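Local coordinates for indole-3-pyruvate decarboxylase (Azospirillum brasilense, PDB 2NXW), which catalyses the thiamine diphosphate- and magnesium-dependent decarboxylation of indole-3-pyruvate to indole-3-acetaldehyde, a step in auxin biosynthesis, at residues Ile443-Gly448 / Pro469-Phe474. Residues are numbered along the deposited sequence; the frame is centred on the assembly and turned at random.
With TPP (thiamine diphosphate), chain E.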
loop_
_atom_site.group_PDB
_atom_site.type_symbol
_atom_site.label_atom_id
_atom_site.label_comp_id
_atom_site.label_asym_id
_atom_site.label_seq_id
_atom_site.Cartn_x
_atom_site.Cartn_y
_atom_site.Cartn_z
ATOM N N ILE A 443 17.590 -7.202 -40.205
ATOM C CA ILE A 443 17.843 -6.569 -38.922
ATOM C C ILE A 443 19.156 -7.096 -38.355
ATOM O O ILE A 443 19.475 -8.277 -38.501
ATOM C CB ILE A 443 16.682 -6.867 -37.934
ATOM C CG1 ILE A 443 15.337 -6.460 -38.559
ATOM C CG2 ILE A 443 16.898 -6.110 -36.625
ATOM C CD1 ILE A 443 15.208 -4.985 -38.925
ATOM N N LEU A 444 19.936 -6.187 -37.777
ATOM C CA LEU A 444 21.196 -6.555 -37.135
ATOM C C LEU A 444 20.940 -6.529 -35.634
ATOM O O LEU A 444 20.533 -5.509 -35.082
ATOM C CB LEU A 444 22.297 -5.549 -37.477
ATOM C CG LEU A 444 23.602 -5.681 -36.678
ATOM C CD1 LEU A 444 24.227 -7.051 -36.920
ATOM C CD2 LEU A 444 24.558 -4.565 -37.093
ATOM N N THR A 445 21.162 -7.660 -34.986
ATOM C CA THR A 445 20.967 -7.743 -33.546
ATOM C C THR A 445 22.309 -7.847 -32.834
ATOM O O THR A 445 23.179 -8.592 -33.271
ATOM C CB THR A 445 20.154 -8.991 -33.189
ATOM O OG1 THR A 445 18.872 -8.908 -33.821
ATOM C CG2 THR A 445 19.965 -9.111 -31.683
ATOM N N VAL A 446 22.478 -7.072 -31.763
ATOM C CA VAL A 446 23.689 -7.173 -30.940
ATOM C C VAL A 446 23.208 -7.630 -29.553
ATOM O O VAL A 446 22.219 -7.123 -29.016
ATOM C CB VAL A 446 24.493 -5.846 -30.862
ATOM C CG1 VAL A 446 25.063 -5.511 -32.247
ATOM C CG2 VAL A 446 23.626 -4.718 -30.350
ATOM N N VAL A 447 23.912 -8.599 -28.981
ATOM C CA VAL A 447 23.484 -9.203 -27.724
ATOM C C VAL A 447 24.678 -9.847 -27.021
ATOM O O VAL A 447 25.577 -10.381 -27.672
ATOM C CB VAL A 447 22.391 -10.286 -28.047
ATOM C CG1 VAL A 447 22.952 -11.321 -29.037
ATOM C CG2 VAL A 447 21.895 -10.973 -26.780
ATOM N N GLY A 448 24.676 -9.794 -25.695
ATOM C CA GLY A 448 25.760 -10.394 -24.926
ATOM C C GLY A 448 25.518 -11.866 -24.629
ATOM O O GLY A 448 24.442 -12.403 -24.897
ATOM N N PRO A 469 17.836 -12.727 -39.725
ATOM C CA PRO A 469 18.647 -11.683 -39.093
ATOM C C PRO A 469 20.116 -12.036 -38.877
ATOM O O PRO A 469 20.487 -13.219 -38.834
ATOM C CB PRO A 469 17.916 -11.439 -37.765
ATOM C CG PRO A 469 17.351 -12.790 -37.442
ATOM C CD PRO A 469 16.832 -13.271 -38.791
ATOM N N ILE A 470 20.937 -10.988 -38.791
ATOM C CA ILE A 470 22.368 -11.144 -38.504
ATOM C C ILE A 470 22.452 -10.838 -37.016
ATOM O O ILE A 470 21.921 -9.822 -36.550
ATOM C CB ILE A 470 23.236 -10.125 -39.264
ATOM C CG1 ILE A 470 23.125 -10.385 -40.772
ATOM C CG2 ILE A 470 24.710 -10.259 -38.830
ATOM C CD1 ILE A 470 23.811 -9.321 -41.644
ATOM N N VAL A 471 23.118 -11.718 -36.284
ATOM C CA VAL A 471 23.250 -11.549 -34.846
ATOM C C VAL A 471 24.707 -11.569 -34.433
ATOM O O VAL A 471 25.410 -12.543 -34.703
ATOM C CB VAL A 471 22.523 -12.684 -34.102
ATOM C CG1 VAL A 471 22.586 -12.466 -32.584
ATOM C CG2 VAL A 471 21.064 -12.737 -34.550
ATOM N N ILE A 472 25.165 -10.492 -33.802
ATOM C CA ILE A 472 26.544 -10.444 -33.304
ATOM C C ILE A 472 26.446 -10.652 -31.793
ATOM O O ILE A 472 25.896 -9.810 -31.079
ATOM C CB ILE A 472 27.237 -9.101 -33.603
ATOM C CG1 ILE A 472 27.259 -8.847 -35.121
ATOM C CG2 ILE A 472 28.671 -9.148 -33.070
ATOM C CD1 ILE A 472 27.848 -7.500 -35.515
ATOM N N LEU A 473 26.957 -11.790 -31.331
ATOM C CA LEU A 473 26.918 -12.161 -29.924
ATOM C C LEU A 473 28.259 -11.831 -29.286
ATOM O O LEU A 473 29.287 -12.383 -29.676
ATOM C CB LEU A 473 26.609 -13.656 -29.820
ATOM C CG LEU A 473 26.165 -14.277 -28.489
ATOM C CD1 LEU A 473 25.783 -15.744 -28.732
ATOM C CD2 LEU A 473 27.283 -14.163 -27.434
ATOM N N PHE A 474 28.229 -10.924 -28.314
ATOM C CA PHE A 474 29.423 -10.474 -27.595
ATOM C C PHE A 474 29.683 -11.507 -26.498
ATOM O O PHE A 474 29.041 -11.480 -25.443
ATOM C CB PHE A 474 29.159 -9.094 -26.953
ATOM C CG PHE A 474 29.083 -7.937 -27.929
ATOM C CD1 PHE A 474 29.695 -6.726 -27.618
ATOM C CD2 PHE A 474 28.344 -8.028 -29.116
ATOM C CE1 PHE A 474 29.580 -5.622 -28.459
ATOM C CE2 PHE A 474 28.221 -6.925 -29.970
ATOM C CZ PHE A 474 28.840 -5.720 -29.640
HETATM N "N1'" TPP E . 17.909 -9.816 -15.293
HETATM C "C2'" TPP E . 17.223 -9.163 -16.244
HETATM C CM2 TPP E . 15.999 -9.817 -16.865
HETATM N "N3'" TPP E . 17.599 -7.945 -16.645
HETATM C "C4'" TPP E . 18.685 -7.312 -16.116
HETATM N "N4'" TPP E . 18.979 -6.044 -16.515
HETATM C "C5'" TPP E . 19.486 -7.994 -15.145
HETATM C "C6'" TPP E . 19.039 -9.266 -14.732
HETATM C "C7'" TPP E . 20.761 -7.379 -14.524
HETATM N N3 TPP E . 21.913 -7.193 -15.519
HETATM C C2 TPP E . 22.113 -5.979 -16.040
HETATM S S1 TPP E . 23.518 -6.178 -17.069
HETATM C C5 TPP E . 23.797 -7.886 -16.745
HETATM C C4 TPP E . 22.785 -8.212 -15.846
HETATM C CM4 TPP E . 22.655 -9.650 -15.274
HETATM C C6 TPP E . 24.878 -8.702 -17.334
HETATM C C7 TPP E . 24.635 -8.862 -18.846
HETATM O O7 TPP E . 25.571 -9.821 -19.266
HETATM P PA TPP E . 25.698 -9.890 -20.843
HETATM O O1A TPP E . 24.370 -10.165 -21.543
HETATM O O2A TPP E . 26.700 -11.016 -21.092
HETATM O O3A TPP E . 26.295 -8.543 -21.448
HETATM P PB TPP E . 27.662 -7.856 -20.817
HETATM O O1B TPP E . 28.720 -8.932 -20.559
HETATM O O2B TPP E . 28.100 -6.841 -21.912
HETATM O O3B TPP E . 27.329 -7.092 -19.545
#
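Val447 lies across from Leu473 on the neighbouring parallel strand, but its CG1 methyl reaches back to Val471. A chi1 of 57° tucks that methyl in close to both the backbone N and the carbonyl carbon of its own residue. From there Val447 CG1 meets Val471 CG1 at 3.7 Å, the two side chains crossing at a slant, while Leu473 packs against it more loosely. The backbone of Val447 is gripped at both ends. Val447 N donates to Ile472 O (3.1 Å), and Val447 O accepts from Phe474 N (2.8 Å), with a CA-H...O contact from Leu473 CA to that oxygen as well. Further back, Thr445 N donates to Ile470 O and Thr445 O accepts from Ile472 N.

These are two central strands of the parallel sheet in the C-terminal thiamine diphosphate-binding domain, and the chain linking them carries helices 449-455 and 462-465, a beta-alpha-beta crossover. Gly448, Asp449 and Gly450 begin the GDG...N signature of thiamine diphosphate enzymes, and Asn476, just past Phe474, ends it. Asp449 and Asn476 bind the magnesium ion together with Ser478.

On the other face, Ile472 extends its CD1 to Leu444 CD1, 3.9 Å away, and Leu444 CD1 also lies 3.8 Å from Ile470 CG2. Phe474 has CG anti to its carbonyl carbon (chi1 -72°), which lays the ring alongside Val446, the two side chains running side by side, with Phe474 CE2 4.0 Å from Val446 CB. Ile472 O sits at the ring's edge, in its plane. Helix 376-388 covers this face through Ile379 and Val383, while Val428 of helix 427-437 packs on Thr445 and Val447. Gly448, the N-cap of helix 449-455, brings its CA within 3.7 Å of diphosphate oxygen O1A of the cofactor.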